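PDB 3RN4: superoxide dismutase [Mn], mitochondrial from Saccharomyces cerevisiae, which catalyses the dismutation of superoxide radicals to hydrogen peroxide and oxygen in mitochondria, using one manganese ion per subunit. Local coordinates for residues 139-144 against 172-177; 86-91 against 160-165. All coordinates share one frame; numbering follows the deposited sequence.

Interaction 1: residues 139-144 against 172-177; sequences SGWAFI and LVAIDA. With FE (Fe (III) ion), chain B.
Residues 139-144 and 172-177 form the antiparallel pairing of strands 140-147 and 169-176 in the three-stranded sheet of the C-terminal domain, and its end carries a metal ligand, Asp-176. Ala-142 and Ile-175 are a hydrogen-bonded pair: Ile-175 N reaches Ala-142 O at 2.9 Å, and Ala-142 N gives the return bond to Ile-175 O. Ala-177 N closes the metal end on Gly-140 O. At the other end Leu-172 and Val-173 both face Ile-144, a classic beta bulge. Ile-144 O takes two donors there, Leu-172 N at 2.7 Å and the longer Val-173 N at 3.2 Å.

Trp-141, Phe-143, Ala-174 and Asp-176 share one face of the sheet. CG of Trp-141 lies beside its backbone N (chi1 -69°), which turns the indole across the strands over Asp-176. Asp-176 CA sits over the six-membered ring, 3.7 Å from its centroid, in a CH-pi contact. The carboxylate stacks on the indole with planes 7° apart. Trp-141 NE1 is hydrogen-bonded to Gln-162 OE1. Ala-174 CB packs against Phe-143 CE1 at 3.5 Å. On the other face Ile-144 and Val-173 lie side by side, and helix 122-134 covers Ala-142, Ile-144 and Ile-175.

Asp-176 OD1 binds the iron at 1.9 Å. This iron stands in for manganese, which Asp-176 probably binds natively. OD2 accepts from Trp-178 N and, weakly, from the metal-bound water. The two oxygens therefore have separate tasks, and the stacked indole probably limits how far the carboxylate can turn. With His-34, His-89 and His-180, Asp-176 completes the three-histidine, one-aspartate metal site characteristic of iron/manganese superoxide dismutases.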
ATOM      1  N   SER A 139       9.459  -1.969   8.754  1.00  9.19           N
ATOM      2  CA  SER A 139      10.645  -1.147   8.514  1.00  9.18           C
ATOM      3  C   SER A 139      10.213   0.232   8.039  1.00  7.82           C
ATOM      4  O   SER A 139       9.233   0.385   7.324  1.00  8.28           O
ATOM      5  CB  SER A 139      11.515  -1.776   7.414  1.00  8.86           C
ATOM      6  OG  SER A 139      11.947  -3.095   7.771  1.00  9.57           O
ATOM      7  N   GLY A 140      10.983   1.249   8.402  1.00  7.79           N
ATOM      8  CA  GLY A 140      10.700   2.558   7.815  1.00  7.26           C
ATOM      9  C   GLY A 140      11.467   3.659   8.500  1.00  7.33           C
ATOM     10  O   GLY A 140      12.484   3.397   9.141  1.00  7.53           O
ATOM     11  N   TRP A 141      10.940   4.878   8.379  1.00  7.72           N
ATOM     12  CA  TRP A 141      11.647   6.122   8.742  1.00  7.71           C
ATOM     13  C   TRP A 141      10.662   7.081   9.395  1.00  8.20           C
ATOM     14  O   TRP A 141       9.456   7.015   9.142  1.00  8.16           O
ATOM     15  CB  TRP A 141      12.189   6.811   7.479  1.00  7.64           C
ATOM     16  CG  TRP A 141      13.285   6.063   6.841  1.00  8.14           C
ATOM     17  CD1 TRP A 141      13.161   4.979   6.005  1.00  7.94           C
ATOM     18  CD2 TRP A 141      14.699   6.289   7.006  1.00  9.00           C
ATOM     19  NE1 TRP A 141      14.425   4.518   5.652  1.00  9.13           N
ATOM     20  CE2 TRP A 141      15.371   5.316   6.233  1.00  7.90           C
ATOM     21  CE3 TRP A 141      15.461   7.240   7.704  1.00  8.06           C
ATOM     22  CZ2 TRP A 141      16.768   5.242   6.167  1.00  8.92           C
ATOM     23  CZ3 TRP A 141      16.844   7.165   7.638  1.00  9.18           C
ATOM     24  CH2 TRP A 141      17.485   6.162   6.872  1.00  7.57           C
ATOM     25  N   ALA A 142      11.161   7.968  10.257  1.00  8.29           N
ATOM     26  CA  ALA A 142      10.383   9.196  10.525  1.00  8.21           C
ATOM     27  C   ALA A 142      11.204  10.379  10.023  1.00  8.45           C
ATOM     28  O   ALA A 142      12.443  10.383  10.127  1.00  8.90           O
ATOM     29  CB  ALA A 142      10.057   9.366  11.988  1.00  8.53           C
ATOM     30  N   PHE A 143      10.514  11.361   9.474  1.00  8.57           N
ATOM     31  CA  PHE A 143      11.170  12.580   9.012  1.00  8.61           C
ATOM     32  C   PHE A 143      10.510  13.786   9.631  1.00  9.09           C
ATOM     33  O   PHE A 143       9.291  13.936   9.582  1.00 10.04           O
ATOM     34  CB  PHE A 143      11.027  12.746   7.527  1.00  8.11           C
ATOM     35  CG  PHE A 143      11.670  11.660   6.694  1.00  9.96           C
ATOM     36  CD1 PHE A 143      12.987  11.793   6.244  1.00 11.91           C
ATOM     37  CD2 PHE A 143      10.923  10.547   6.300  1.00 11.82           C
ATOM     38  CE1 PHE A 143      13.575  10.795   5.425  1.00 12.15           C
ATOM     39  CE2 PHE A 143      11.487   9.565   5.487  1.00 11.99           C
ATOM     40  CZ  PHE A 143      12.830   9.685   5.067  1.00 12.19           C
ATOM     41  N   ILE A 144      11.323  14.663  10.200  1.00  9.43           N
ATOM     42  CA  ILE A 144      10.850  15.996  10.522  1.00  9.34           C
ATOM     43  C   ILE A 144      10.975  16.801   9.227  1.00  9.36           C
ATOM     44  O   ILE A 144      12.051  16.858   8.620  1.00 10.68           O
ATOM     45  CB  ILE A 144      11.676  16.632  11.660  1.00  8.72           C
ATOM     46  CG1 ILE A 144      11.629  15.757  12.919  1.00  8.96           C
ATOM     47  CG2 ILE A 144      11.178  18.072  11.921  1.00  9.32           C
ATOM     48  CD1 ILE A 144      12.470  16.300  14.110  1.00  6.26           C
ATOM     49  N   LEU A 172      14.141  17.593   7.031  1.00 11.03           N
ATOM     50  CA  LEU A 172      15.054  18.322   7.931  1.00 11.08           C
ATOM     51  C   LEU A 172      15.840  17.368   8.793  1.00 10.76           C
ATOM     52  O   LEU A 172      17.047  17.536   8.937  1.00  9.93           O
ATOM     53  CB  LEU A 172      14.297  19.273   8.836  1.00 10.44           C
ATOM     54  CG  LEU A 172      13.292  20.157   8.112  1.00 10.71           C
ATOM     55  CD1 LEU A 172      12.551  21.006   9.164  1.00 10.45           C
ATOM     56  CD2 LEU A 172      13.945  21.048   7.002  1.00 12.50           C
ATOM     57  N   VAL A 173      15.161  16.401   9.405  1.00  9.84           N
ATOM     58  CA  VAL A 173      15.857  15.350  10.164  1.00  9.24           C
ATOM     59  C   VAL A 173      15.281  14.017   9.737  1.00  9.78           C
ATOM     60  O   VAL A 173      14.047  13.851   9.781  1.00  8.99           O
ATOM     61  CB  VAL A 173      15.634  15.473  11.673  1.00  9.61           C
ATOM     62  CG1 VAL A 173      16.250  14.262  12.401  1.00 10.30           C
ATOM     63  CG2 VAL A 173      16.245  16.800  12.221  1.00  9.31           C
ATOM     64  N   ALA A 174      16.145  13.090   9.320  1.00  9.10           N
ATOM     65  CA  ALA A 174      15.703  11.707   9.028  1.00  9.93           C
ATOM     66  C   ALA A 174      16.154  10.777  10.144  1.00 10.16           C
ATOM     67  O   ALA A 174      17.302  10.860  10.602  1.00 10.11           O
ATOM     68  CB  ALA A 174      16.283  11.224   7.651  1.00  9.26           C
ATOM     69  N   ILE A 175      15.257   9.900  10.619  1.00  9.55           N
ATOM     70  CA  ILE A 175      15.631   8.930  11.644  1.00  9.05           C
ATOM     71  C   ILE A 175      15.249   7.541  11.155  1.00  9.33           C
ATOM     72  O   ILE A 175      14.079   7.288  10.847  1.00  8.59           O
ATOM     73  CB  ILE A 175      14.930   9.171  13.002  1.00  9.05           C
ATOM     74  CG1 ILE A 175      15.167  10.609  13.527  1.00 10.76           C
ATOM     75  CG2 ILE A 175      15.385   8.120  14.021  1.00  9.07           C
ATOM     76  CD1 ILE A 175      16.597  10.888  13.901  1.00  9.93           C
ATOM     77  N   ASP A 176      16.243   6.649  11.086  1.00  9.14           N
ATOM     78  CA  ASP A 176      16.059   5.298  10.544  1.00  9.66           C
ATOM     79  C   ASP A 176      15.421   4.413  11.604  1.00  9.23           C
ATOM     80  O   ASP A 176      15.938   4.299  12.705  1.00 10.42           O
ATOM     81  CB  ASP A 176      17.447   4.755  10.123  1.00  9.38           C
ATOM     82  CG  ASP A 176      17.379   3.523   9.269  1.00 11.10           C
ATOM     83  OD1 ASP A 176      18.468   3.102   8.790  1.00  9.33           O
ATOM     84  OD2 ASP A 176      16.268   2.984   9.058  1.00  9.41           O
ATOM     85  N   ALA A 177      14.300   3.778  11.253  1.00  9.17           N
ATOM     86  CA  ALA A 177      13.610   2.862  12.165  1.00  8.82           C
ATOM     87  C   ALA A 177      13.715   1.410  11.709  1.00  8.13           C
ATOM     88  O   ALA A 177      13.114   0.523  12.335  1.00  8.71           O
ATOM     89  CB  ALA A 177      12.115   3.262  12.314  1.00  8.85           C
TER
HETATM   90 FE    FE B 216      19.090   1.896   7.392  1.00  9.98          FE
HETATM   91  O   HOH W   1      17.148   1.696   6.536  1.00 10.13           O

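Interaction 2: residues 86-91 against 160-165; sequences FTNHCL and YNQDTV. With FE (Fe (III) ion), chain B.
Asn-88 points from helix 66-94 into the loop 160-165, and its CB already lies 3.9 Å from Gln-162 OE1. Its CG stands beside the backbone N (chi1 -76°), which aims the amide at the loop and puts CG 3.8 Å from Thr-164 OG1. At the tip, OD1 accepts from Thr-164 OG1 at 2.8 Å, on a lone pair in the carbonyl plane. ND2 makes two bonds, both near its own amide plane: to Gln-162 OE1 at 3.3 Å and to Asp-163 O at 3.2 Å. The Asp-163 bond meets its carbonyl from above the plane. Three bonds thus fix the rotation of the amide.

This joins the alpha-hairpin domain to the C-terminal domain, at a type II' beta turn from Tyr-160 to Asp-163. With an alanine here all three bonds go, which is likely to leave Thr-164 OG1 without this acceptor and Gln-162 OE1 with one donor fewer.

Gln-162, whose OE1 is also held by Trp-141, donates from NE2 to the metal-bound water at 3.0 Å. The same NE2 meets the edge of the His-89 ring, 3.5 Å from CE1. His-89 NE2 binds the iron at 2.1 Å, and its ND1 is hydrogen-bonded to Gly-85 O.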
ATOM      1  N   PHE A  86      19.292   4.849  -0.993  1.00 10.83           N
ATOM      2  CA  PHE A  86      20.465   5.667  -1.221  1.00 11.81           C
ATOM      3  C   PHE A  86      20.251   7.049  -0.588  1.00 12.24           C
ATOM      4  O   PHE A  86      21.049   7.526   0.214  1.00 12.74           O
ATOM      5  CB  PHE A  86      20.722   5.795  -2.736  1.00 12.18           C
ATOM      6  CG  PHE A  86      21.712   6.884  -3.079  1.00 15.20           C
ATOM      7  CD1 PHE A  86      23.038   6.781  -2.667  1.00 17.14           C
ATOM      8  CD2 PHE A  86      21.303   8.012  -3.771  1.00 18.77           C
ATOM      9  CE1 PHE A  86      23.956   7.781  -2.950  1.00 19.34           C
ATOM     10  CE2 PHE A  86      22.214   9.019  -4.070  1.00 18.58           C
ATOM     11  CZ  PHE A  86      23.539   8.903  -3.654  1.00 18.14           C
ATOM     12  N   THR A  87      19.144   7.677  -0.923  1.00 12.98           N
ATOM     13  CA  THR A  87      18.957   9.059  -0.505  1.00 14.45           C
ATOM     14  C   THR A  87      18.686   9.151   0.999  1.00 13.24           C
ATOM     15  O   THR A  87      19.191  10.041   1.660  1.00 12.40           O
ATOM     16  CB  THR A  87      17.886   9.750  -1.347  1.00 15.10           C
ATOM     17  OG1 THR A  87      16.637   9.101  -1.155  1.00 18.93           O
ATOM     18  CG2 THR A  87      18.226   9.630  -2.809  1.00 18.68           C
ATOM     19  N   ASN A  88      17.907   8.216   1.552  1.00 11.92           N
ATOM     20  CA  ASN A  88      17.586   8.282   2.972  1.00 11.02           C
ATOM     21  C   ASN A  88      18.811   8.158   3.839  1.00 10.20           C
ATOM     22  O   ASN A  88      18.958   8.873   4.823  1.00 10.12           O
ATOM     23  CB  ASN A  88      16.553   7.196   3.367  1.00 10.16           C
ATOM     24  CG  ASN A  88      15.157   7.537   2.921  1.00 13.00           C
ATOM     25  OD1 ASN A  88      14.848   8.703   2.613  1.00 11.91           O
ATOM     26  ND2 ASN A  88      14.279   6.514   2.874  1.00 12.06           N
ATOM     27  N   HIS A  89      19.710   7.234   3.495  1.00 10.46           N
ATOM     28  CA  HIS A  89      20.882   7.082   4.353  1.00 10.59           C
ATOM     29  C   HIS A  89      21.843   8.272   4.186  1.00 10.77           C
ATOM     30  O   HIS A  89      22.548   8.649   5.120  1.00 10.43           O
ATOM     31  CB  HIS A  89      21.570   5.740   4.101  1.00 11.04           C
ATOM     32  CG  HIS A  89      20.743   4.572   4.559  1.00 10.04           C
ATOM     33  ND1 HIS A  89      19.777   4.001   3.771  1.00 11.17           N
ATOM     34  CD2 HIS A  89      20.733   3.891   5.729  1.00 10.96           C
ATOM     35  CE1 HIS A  89      19.187   3.020   4.437  1.00 10.03           C
ATOM     36  NE2 HIS A  89      19.750   2.932   5.630  1.00 10.51           N
ATOM     37  N   CYS A  90      21.870   8.852   2.999  1.00 12.09           N
ATOM     38  CA  CYS A  90      22.669  10.092   2.828  1.00 11.45           C
ATOM     39  C   CYS A  90      22.152  11.185   3.742  1.00 11.66           C
ATOM     40  O   CYS A  90      22.932  11.875   4.409  1.00 10.71           O
ATOM     41  CB  CYS A  90      22.637  10.585   1.397  1.00 11.98           C
ATOM     42  SG  CYS A  90      23.703   9.663   0.267  1.00 14.99           S
ATOM     43  N   LEU A  91      20.833  11.349   3.784  1.00 11.77           N
ATOM     44  CA  LEU A  91      20.237  12.318   4.717  1.00 11.95           C
ATOM     45  C   LEU A  91      20.617  11.978   6.146  1.00 11.51           C
ATOM     46  O   LEU A  91      21.018  12.846   6.934  1.00 11.65           O
ATOM     47  CB  LEU A  91      18.697  12.354   4.582  1.00 11.77           C
ATOM     48  CG  LEU A  91      18.130  12.993   3.321  1.00 13.97           C
ATOM     49  CD1 LEU A  91      16.646  12.654   3.115  1.00 14.46           C
ATOM     50  CD2 LEU A  91      18.358  14.527   3.377  1.00 15.05           C
ATOM     51  N   TYR A 160       7.375   4.025   5.093  1.00  9.06           N
ATOM     52  CA  TYR A 160       7.697   2.615   5.247  1.00  8.39           C
ATOM     53  C   TYR A 160       8.765   2.222   4.250  1.00  8.43           C
ATOM     54  O   TYR A 160       8.883   2.836   3.161  1.00  8.95           O
ATOM     55  CB  TYR A 160       6.433   1.774   5.013  1.00  8.43           C
ATOM     56  CG  TYR A 160       5.607   1.692   6.275  1.00 10.20           C
ATOM     57  CD1 TYR A 160       5.665   0.579   7.088  1.00  9.62           C
ATOM     58  CD2 TYR A 160       4.820   2.757   6.682  1.00 12.38           C
ATOM     59  CE1 TYR A 160       4.928   0.510   8.265  1.00 11.16           C
ATOM     60  CE2 TYR A 160       4.087   2.704   7.877  1.00 11.38           C
ATOM     61  CZ  TYR A 160       4.140   1.575   8.649  1.00 13.74           C
ATOM     62  OH  TYR A 160       3.413   1.518   9.835  1.00 15.05           O
ATOM     63  N   ASN A 161       9.531   1.196   4.623  1.00  8.62           N
ATOM     64  CA  ASN A 161      10.556   0.603   3.767  1.00  8.72           C
ATOM     65  C   ASN A 161      11.588   1.671   3.411  1.00  8.83           C
ATOM     66  O   ASN A 161      12.120   2.291   4.316  1.00  9.18           O
ATOM     67  CB  ASN A 161       9.871  -0.067   2.578  1.00  9.33           C
ATOM     68  CG  ASN A 161       8.811  -1.072   3.056  1.00  8.87           C
ATOM     69  OD1 ASN A 161       7.677  -1.099   2.562  1.00 15.71           O
ATOM     70  ND2 ASN A 161       9.161  -1.819   4.070  1.00  8.47           N
ATOM     71  N   GLN A 162      11.889   1.888   2.133  1.00  9.17           N
ATOM     72  CA  GLN A 162      12.763   3.038   1.774  1.00  9.71           C
ATOM     73  C   GLN A 162      11.986   4.108   1.050  1.00 10.39           C
ATOM     74  O   GLN A 162      12.549   4.898   0.271  1.00 11.19           O
ATOM     75  CB  GLN A 162      13.996   2.618   0.941  1.00 10.11           C
ATOM     76  CG  GLN A 162      14.982   1.678   1.683  1.00 10.97           C
ATOM     77  CD  GLN A 162      15.546   2.251   2.957  1.00 12.70           C
ATOM     78  OE1 GLN A 162      15.464   3.457   3.220  1.00 11.78           O
ATOM     79  NE2 GLN A 162      16.160   1.394   3.752  1.00 10.76           N
ATOM     80  N   ASP A 163      10.687   4.182   1.304  1.00 10.44           N
ATOM     81  CA  ASP A 163       9.919   5.290   0.767  1.00 10.73           C
ATOM     82  C   ASP A 163      10.504   6.575   1.364  1.00 11.60           C
ATOM     83  O   ASP A 163      11.073   6.570   2.452  1.00 10.76           O
ATOM     84  CB  ASP A 163       8.438   5.157   1.141  1.00 11.48           C
ATOM     85  CG  ASP A 163       7.741   4.003   0.407  1.00 12.86           C
ATOM     86  OD1 ASP A 163       8.378   3.348  -0.435  1.00 16.65           O
ATOM     87  OD2 ASP A 163       6.549   3.752   0.680  1.00 12.95           O
ATOM     88  N   THR A 164      10.347   7.685   0.655  1.00 13.13           N
ATOM     89  CA  THR A 164      10.937   8.927   1.141  1.00 14.63           C
ATOM     90  C   THR A 164       9.978  10.105   1.011  1.00 15.19           C
ATOM     91  O   THR A 164       8.869   9.947   0.487  1.00 14.62           O
ATOM     92  CB  THR A 164      12.255   9.211   0.399  1.00 15.83           C
ATOM     93  OG1 THR A 164      13.011  10.174   1.143  1.00 17.90           O
ATOM     94  CG2 THR A 164      11.967   9.694  -1.009  1.00 16.36           C
ATOM     95  N   VAL A 165      10.380  11.264   1.537  1.00 16.18           N
ATOM     96  CA  VAL A 165       9.626  12.495   1.302  1.00 18.41           C
ATOM     97  C   VAL A 165      10.157  13.222   0.060  1.00 19.38           C
ATOM     98  O   VAL A 165      11.362  13.421  -0.095  1.00 20.79           O
ATOM     99  CB  VAL A 165       9.665  13.441   2.515  1.00 18.03           C
ATOM    100  CG1 VAL A 165       8.877  12.837   3.667  1.00 18.89           C
ATOM    101  CG2 VAL A 165      11.099  13.714   2.933  1.00 18.55           C
TER
HETATM  102 FE    FE B 216      19.090   1.896   7.392  1.00  9.98          FE
HETATM  103  O   HOH W   1      17.148   1.696   6.536  1.00 10.13           O

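Both interactions are buried near the centre of the chain and meet at the iron and its bound water. Interaction 1 stays within the C-terminal sheet and relies on backbone ladder bonds, with apolar and aromatic side chains on its faces and one carboxylate, Asp-176, at the metal. Interaction 2 joins a helix of one domain to a loop of the other, mainly through hydrogen bonds of the Asn-88 amide, two to side chains and one to a backbone carbonyl. Both reach other subunits, interaction 1 through Ser-139 alone. Each supplies one metal ligand. The Trp-141 to Gln-162 bond links them beside the metal; Ser-139 O, 2.8 Å from Asn-161 N, is a second link.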